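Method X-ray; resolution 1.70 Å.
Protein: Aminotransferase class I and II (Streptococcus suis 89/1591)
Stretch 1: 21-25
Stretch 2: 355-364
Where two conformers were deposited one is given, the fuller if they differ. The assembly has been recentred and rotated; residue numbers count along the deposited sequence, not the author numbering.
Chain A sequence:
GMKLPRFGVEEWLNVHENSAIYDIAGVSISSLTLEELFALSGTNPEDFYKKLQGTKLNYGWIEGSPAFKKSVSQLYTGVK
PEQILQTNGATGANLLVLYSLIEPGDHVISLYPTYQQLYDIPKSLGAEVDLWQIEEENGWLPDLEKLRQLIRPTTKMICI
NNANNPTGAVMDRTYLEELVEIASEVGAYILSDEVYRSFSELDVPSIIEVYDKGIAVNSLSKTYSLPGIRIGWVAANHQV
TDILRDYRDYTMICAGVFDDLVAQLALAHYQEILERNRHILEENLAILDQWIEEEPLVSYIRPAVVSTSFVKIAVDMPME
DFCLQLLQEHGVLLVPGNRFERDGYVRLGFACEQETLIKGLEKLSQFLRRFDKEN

Stretch 1 (21-25) IYDIA
Stretch 2 355-364: ETLIKGLEKL

The contact turns on a glycine inside a helix: Gly360 offers bare backbone to an extended segment, and Tyr22 CB settles 4.1 Å from Gly360 CA. An ideal CB on Gly360 would point toward the segment and stand only 3.2 Å from Ile24 CD1, which is tight, though it would clear Tyr22 CB at 4.0 Å. The CA atoms of Tyr22 and Gly360 are 5.5 Å apart. The helix runs through all of 355-364 with phi/psi near -60/-45, its i to i+4 bonds including Gly360 N to Thr356 O at 2.8 Å. Against it, Tyr22 (-119/98) and Asp23 (-90/99) are extended strand residues, and Ile24 (-114/37) leaves the strand. The register descends the helix as the segment advances: Tyr22 pairs with Gly360, then Ile24 with Leu357, CA atoms 6.6 Å apart.

Alternation sets the pattern. Tyr22 and Ile24 point toward the helix, while Asp23 points away and, in the t rotamer, its OD1 accepts a hydrogen bond from Ala25 N at 2.9 Å. Tyr22 (m, chi2 -62°) lays one ring face against Lys359, whose CG sits 3.5 Å from the ring centroid, 21° off the normal, in a CH-pi contact. Lys359 (t, p, p, t) starts toward the strand, but its end leads away, and NZ makes a salt bridge with Glu362 OE1 at 3.4 Å, weak as a hydrogen bond. Lys363 (m, m, t, t) brings CG to 4.2 Å from Tyr22 CE2.

Ile24 (p, t) is buried, its CG2 4.4 Å from Leu357 CD1 and its CD1 4.3 Å from Gly360 C. Thr356 (m) sets CG2 4.1 Å from Tyr22 CA. No hydrogen bond crosses the interface; the contact rests on packing and one CH-pi contact, and buries 371 Å² summed over both sides.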

# COMPACT_ATOMS: atom_id res chain seq x y z
N ILE A 21 5.19 10.31 27.08
CA ILE A 21 6.23 11.33 27.37
C ILE A 21 7.59 10.78 26.91
O ILE A 21 8.35 11.46 26.21
CB ILE A 21 6.24 11.75 28.84
CG1 ILE A 21 4.92 12.46 29.20
CG2 ILE A 21 7.46 12.63 29.13
CD1 ILE A 21 4.67 12.66 30.71
N TYR A 22 7.85 9.52 27.26
CA TYR A 22 9.09 8.81 26.89
C TYR A 22 8.71 7.60 26.05
O TYR A 22 8.34 6.58 26.58
CB TYR A 22 9.86 8.39 28.18
CG TYR A 22 10.07 9.58 29.06
CD1 TYR A 22 10.83 10.66 28.62
CD2 TYR A 22 9.45 9.68 30.31
CE1 TYR A 22 11.02 11.81 29.42
CE2 TYR A 22 9.62 10.82 31.12
CZ TYR A 22 10.41 11.89 30.66
OH TYR A 22 10.58 13.01 31.45
N ASP A 23 8.81 7.72 24.73
CA ASP A 23 8.34 6.67 23.81
C ASP A 23 9.46 5.67 23.51
O ASP A 23 10.34 5.96 22.73
CB ASP A 23 7.81 7.28 22.53
CG ASP A 23 7.17 6.24 21.60
OD1 ASP A 23 7.44 5.03 21.75
OD2 ASP A 23 6.38 6.64 20.73
N ILE A 24 9.47 4.52 24.20
CA ILE A 24 10.43 3.45 23.92
C ILE A 24 9.66 2.23 23.38
O ILE A 24 10.01 1.08 23.67
CB ILE A 24 11.33 3.09 25.14
CG1 ILE A 24 10.51 2.78 26.39
CG2 ILE A 24 12.20 4.28 25.50
CD1 ILE A 24 11.34 2.34 27.65
N ALA A 25 8.63 2.50 22.59
CA ALA A 25 7.80 1.46 21.98
C ALA A 25 8.15 1.24 20.52
O ALA A 25 7.94 0.14 20.02
CB ALA A 25 6.31 1.81 22.10
N GLU A 355 18.95 9.76 25.04
CA GLU A 355 18.47 10.50 26.21
C GLU A 355 17.10 10.00 26.67
O GLU A 355 16.80 9.93 27.88
CB GLU A 355 18.34 12.00 25.87
CG GLU A 355 19.67 12.73 25.67
CD GLU A 355 20.02 12.91 24.19
OE1 GLU A 355 19.80 11.98 23.39
OE2 GLU A 355 20.52 14.01 23.85
N THR A 356 16.26 9.73 25.66
CA THR A 356 14.89 9.26 25.87
C THR A 356 14.93 7.82 26.41
O THR A 356 14.18 7.51 27.35
CB THR A 356 14.01 9.39 24.60
OG1 THR A 356 13.81 10.78 24.30
CG2 THR A 356 12.64 8.73 24.80
N LEU A 357 15.85 6.99 25.89
CA LEU A 357 16.08 5.63 26.42
C LEU A 357 16.43 5.72 27.88
O LEU A 357 15.80 5.04 28.70
CB LEU A 357 17.19 4.86 25.68
CG LEU A 357 17.50 3.43 26.19
CD1 LEU A 357 16.24 2.52 26.09
CD2 LEU A 357 18.70 2.75 25.47
N ILE A 358 17.44 6.53 28.20
CA ILE A 358 17.93 6.60 29.58
C ILE A 358 16.84 7.01 30.55
O ILE A 358 16.68 6.41 31.61
CB ILE A 358 19.17 7.52 29.72
CG1 ILE A 358 20.38 6.84 29.05
CG2 ILE A 358 19.50 7.77 31.20
CD1 ILE A 358 21.62 7.74 28.92
N LYS A 359 16.07 8.03 30.18
CA LYS A 359 15.01 8.53 31.06
C LYS A 359 13.88 7.49 31.16
O LYS A 359 13.37 7.23 32.26
CB LYS A 359 14.50 9.90 30.56
CG LYS A 359 13.39 10.55 31.43
CD LYS A 359 13.68 10.59 32.94
CE LYS A 359 14.89 11.45 33.28
NZ LYS A 359 15.08 11.66 34.75
N GLY A 360 13.52 6.89 30.03
CA GLY A 360 12.51 5.83 30.00
C GLY A 360 12.87 4.71 30.96
O GLY A 360 12.03 4.29 31.77
N LEU A 361 14.13 4.27 30.90
CA LEU A 361 14.61 3.18 31.76
C LEU A 361 14.65 3.59 33.24
O LEU A 361 14.21 2.85 34.12
CB LEU A 361 16.01 2.72 31.31
CG LEU A 361 16.08 2.02 29.93
CD1 LEU A 361 17.48 1.52 29.65
CD2 LEU A 361 15.06 0.90 29.76
N GLU A 362 15.19 4.77 33.51
CA GLU A 362 15.16 5.35 34.85
C GLU A 362 13.75 5.32 35.43
O GLU A 362 13.53 4.81 36.54
CB GLU A 362 15.72 6.76 34.80
CG GLU A 362 17.24 6.82 35.12
CD GLU A 362 17.93 8.13 34.69
OE1 GLU A 362 17.25 9.09 34.21
OE2 GLU A 362 19.18 8.17 34.81
N LYS A 363 12.78 5.81 34.65
CA LYS A 363 11.39 5.87 35.09
C LYS A 363 10.75 4.49 35.23
O LYS A 363 9.93 4.27 36.11
CB LYS A 363 10.55 6.76 34.17
CG LYS A 363 10.88 8.27 34.25
CD LYS A 363 10.43 8.92 35.57
CE LYS A 363 10.33 10.45 35.46
NZ LYS A 363 10.30 11.12 36.80
N LEU A 364 11.12 3.56 34.34
CA LEU A 364 10.67 2.17 34.45
C LEU A 364 11.18 1.55 35.75
O LEU A 364 10.42 0.87 36.45
CB LEU A 364 11.16 1.35 33.25
CG LEU A 364 10.74 -0.11 33.19
CD1 LEU A 364 9.23 -0.29 33.46
CD2 LEU A 364 11.13 -0.75 31.84